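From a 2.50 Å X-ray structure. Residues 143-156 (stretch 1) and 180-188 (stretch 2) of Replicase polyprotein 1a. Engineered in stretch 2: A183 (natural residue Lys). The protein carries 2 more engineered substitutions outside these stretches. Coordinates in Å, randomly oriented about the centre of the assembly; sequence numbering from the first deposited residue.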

# COMPACT_ATOMS: atom_id res chain seq x y z
N SER A 143 -2.44 19.53 -0.49
CA SER A 143 -2.12 18.10 -0.53
C SER A 143 -3.42 17.26 -0.49
O SER A 143 -3.61 16.34 -1.31
CB SER A 143 -1.15 17.72 0.57
OG SER A 143 -1.60 18.26 1.82
N ALA A 144 -4.39 17.65 0.37
CA ALA A 144 -5.61 16.78 0.49
C ALA A 144 -6.39 16.72 -0.80
O ALA A 144 -6.87 15.66 -1.18
CB ALA A 144 -6.48 17.21 1.58
N MET A 145 -6.45 17.85 -1.49
CA MET A 145 -7.15 17.93 -2.79
C MET A 145 -6.38 17.11 -3.79
O MET A 145 -6.95 16.24 -4.41
CB MET A 145 -7.25 19.42 -3.26
CG MET A 145 -7.89 19.68 -4.70
SD MET A 145 -6.67 19.29 -5.96
CE MET A 145 -5.42 20.50 -5.69
N ALA A 146 -5.08 17.37 -3.93
CA ALA A 146 -4.23 16.61 -4.94
C ALA A 146 -4.18 15.11 -4.74
O ALA A 146 -4.13 14.34 -5.73
CB ALA A 146 -2.74 17.20 -5.00
N MET A 147 -4.09 14.68 -3.48
CA MET A 147 -4.07 13.27 -3.18
C MET A 147 -5.32 12.55 -3.65
O MET A 147 -5.29 11.33 -3.85
CB MET A 147 -3.84 12.99 -1.69
CG MET A 147 -2.42 13.26 -1.19
SD MET A 147 -2.23 12.79 0.55
CE MET A 147 -2.54 14.27 1.45
N ARG A 148 -6.40 13.29 -3.85
CA ARG A 148 -7.60 12.64 -4.27
C ARG A 148 -7.32 11.77 -5.47
O ARG A 148 -8.02 10.83 -5.68
CB ARG A 148 -8.78 13.64 -4.47
CG ARG A 148 -9.20 14.25 -3.13
CD ARG A 148 -10.20 15.38 -3.28
NE ARG A 148 -11.50 14.93 -2.82
CZ ARG A 148 -11.89 15.02 -1.57
NH1 ARG A 148 -11.10 15.61 -0.68
NH2 ARG A 148 -13.06 14.55 -1.24
N ARG A 149 -6.27 12.07 -6.25
CA ARG A 149 -6.07 11.42 -7.56
C ARG A 149 -5.51 10.05 -7.38
O ARG A 149 -5.58 9.22 -8.30
CB ARG A 149 -5.05 12.13 -8.45
CG ARG A 149 -5.31 13.56 -8.82
CD ARG A 149 -4.16 14.03 -9.81
NE ARG A 149 -4.80 14.61 -10.98
CZ ARG A 149 -4.67 14.20 -12.25
NH1 ARG A 149 -3.83 13.23 -12.61
NH2 ARG A 149 -5.35 14.84 -13.18
N LEU A 150 -4.86 9.87 -6.23
CA LEU A 150 -4.14 8.63 -5.91
C LEU A 150 -5.05 7.44 -5.56
O LEU A 150 -4.64 6.29 -5.72
CB LEU A 150 -3.17 8.86 -4.78
CG LEU A 150 -2.07 9.87 -5.06
CD1 LEU A 150 -1.23 10.14 -3.85
CD2 LEU A 150 -1.24 9.48 -6.22
N VAL A 151 -6.30 7.74 -5.16
CA VAL A 151 -7.29 6.73 -4.82
C VAL A 151 -7.53 5.90 -6.06
O VAL A 151 -7.26 4.72 -6.10
CB VAL A 151 -8.54 7.41 -4.33
CG1 VAL A 151 -9.60 6.38 -4.00
CG2 VAL A 151 -8.22 8.31 -3.08
N GLY A 152 -7.95 6.56 -7.12
CA GLY A 152 -8.03 5.96 -8.44
C GLY A 152 -6.82 5.12 -8.80
O GLY A 152 -6.99 3.99 -9.24
N GLU A 153 -5.59 5.63 -8.65
CA GLU A 153 -4.42 4.81 -9.08
C GLU A 153 -4.34 3.56 -8.20
O GLU A 153 -4.23 2.44 -8.72
CB GLU A 153 -3.06 5.57 -9.13
CG GLU A 153 -2.92 6.60 -10.30
CD GLU A 153 -2.17 7.91 -9.87
OE1 GLU A 153 -0.98 7.84 -9.46
OE2 GLU A 153 -2.76 9.02 -9.97
N VAL A 154 -4.47 3.76 -6.88
CA VAL A 154 -4.30 2.68 -5.92
C VAL A 154 -5.42 1.65 -6.07
O VAL A 154 -5.15 0.43 -6.15
CB VAL A 154 -4.19 3.21 -4.50
CG1 VAL A 154 -4.25 2.10 -3.49
CG2 VAL A 154 -2.94 3.99 -4.38
N THR A 155 -6.67 2.12 -6.12
CA THR A 155 -7.80 1.22 -6.35
C THR A 155 -7.46 0.28 -7.50
O THR A 155 -7.39 -0.93 -7.32
CB THR A 155 -9.02 1.98 -6.65
OG1 THR A 155 -9.28 2.80 -5.52
CG2 THR A 155 -10.23 1.03 -6.93
N ALA A 156 -7.22 0.86 -8.67
CA ALA A 156 -6.73 0.12 -9.84
C ALA A 156 -5.62 -0.91 -9.56
O ALA A 156 -5.82 -2.07 -9.79
CB ALA A 156 -6.33 1.06 -10.96
N ILE A 180 -13.13 4.21 2.98
CA ILE A 180 -12.01 4.29 3.88
C ILE A 180 -11.21 5.53 3.47
O ILE A 180 -10.80 6.33 4.31
CB ILE A 180 -11.15 3.04 3.86
CG1 ILE A 180 -11.94 1.83 4.38
CG2 ILE A 180 -9.89 3.25 4.66
CD1 ILE A 180 -12.27 1.79 5.90
N PHE A 181 -11.05 5.68 2.16
CA PHE A 181 -10.36 6.83 1.61
C PHE A 181 -11.13 8.13 1.86
O PHE A 181 -10.57 9.10 2.30
CB PHE A 181 -10.19 6.67 0.13
CG PHE A 181 -9.07 5.73 -0.26
CD1 PHE A 181 -7.72 6.10 -0.08
CD2 PHE A 181 -9.35 4.48 -0.83
CE1 PHE A 181 -6.64 5.21 -0.46
CE2 PHE A 181 -8.28 3.60 -1.21
CZ PHE A 181 -6.93 3.97 -1.02
N GLN A 182 -12.41 8.09 1.55
CA GLN A 182 -13.35 9.11 1.90
C GLN A 182 -13.15 9.60 3.34
O GLN A 182 -12.93 10.80 3.53
CB GLN A 182 -14.72 8.52 1.75
CG GLN A 182 -15.65 9.32 0.97
CD GLN A 182 -16.85 8.47 0.48
OE1 GLN A 182 -17.56 7.79 1.27
NE2 GLN A 182 -17.04 8.47 -0.82
N ALA A 183 -13.22 8.70 4.32
CA ALA A 183 -13.13 9.07 5.74
C ALA A 183 -11.80 9.73 5.90
O ALA A 183 -11.75 10.90 6.31
CB ALA A 183 -13.27 7.86 6.69
N ALA A 184 -10.75 9.03 5.45
CA ALA A 184 -9.36 9.48 5.59
C ALA A 184 -9.05 10.84 4.92
O ALA A 184 -8.22 11.63 5.44
CB ALA A 184 -8.43 8.43 5.03
N LEU A 185 -9.67 11.07 3.76
CA LEU A 185 -9.48 12.29 2.99
C LEU A 185 -10.47 13.44 3.33
O LEU A 185 -10.22 14.55 2.94
CB LEU A 185 -9.53 11.99 1.49
CG LEU A 185 -8.30 11.36 0.77
CD1 LEU A 185 -8.70 10.74 -0.58
CD2 LEU A 185 -7.20 12.39 0.58
N ALA A 186 -11.56 13.17 4.07
CA ALA A 186 -12.62 14.16 4.36
C ALA A 186 -12.11 15.47 4.97
O ALA A 186 -11.39 15.49 5.99
CB ALA A 186 -13.58 13.57 5.30
N ILE A 187 -12.50 16.56 4.36
CA ILE A 187 -11.94 17.83 4.75
C ILE A 187 -12.76 18.63 5.75
O ILE A 187 -12.21 19.40 6.46
CB ILE A 187 -11.61 18.63 3.50
CG1 ILE A 187 -10.20 18.30 3.12
CG2 ILE A 187 -11.71 20.13 3.70
CD1 ILE A 187 -10.16 17.03 2.29
N PHE A 188 -14.06 18.41 5.80
CA PHE A 188 -14.92 19.19 6.68
C PHE A 188 -15.09 18.49 8.04
O PHE A 188 -15.06 19.17 9.07
CB PHE A 188 -16.24 19.53 5.97
CG PHE A 188 -16.05 19.97 4.53
CD1 PHE A 188 -15.26 21.09 4.22
CD2 PHE A 188 -16.58 19.24 3.49
CE1 PHE A 188 -15.04 21.49 2.90
CE2 PHE A 188 -16.36 19.63 2.15
CZ PHE A 188 -15.59 20.77 1.88

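Two helical segments pack nearly antiparallel, their N-to-C directions 165° apart and their axes 11.0 Å apart at closest approach. Stretch 1 is helical throughout but kinked where the N atoms of R149 and L150 lose their bonds to the turn before; L150 N reaches M147 O instead (2.8 Å). The helix of stretch 2 runs to L185, and A186 is the first residue to leave helical phi/psi. No hydrogen bond crosses the contact, so shape and apolar packing join the two. The main knob is L185: its side chain fills a hollow lined by A144, M147, R148 and V151, with CD1 3.5 Å from V151 CG2 and CD2 4.1 Å from M147 CB. One end of the interface is filled by F181, pointing toward stretch 1. V151 CG1 lies over one face of this ring, 4.0 Å from its centroid, a CH-pi contact, while V154 CG1 approaches F181 CZ at 4.1 Å. V151 CG2 also touches the ring, 3.8 Å from F181 CD1, besides meeting the leucine. Nearby, T155 OG1 turns back to V151 O (2.8 Å), satisfying its hydroxyl within its own helix. Beyond the helix end, I187 packs CD1 against A144 CB (3.8 Å) and meets the R148 guanidinium at its edge, 3.4 Å from I187 CD1 to R148 NH1.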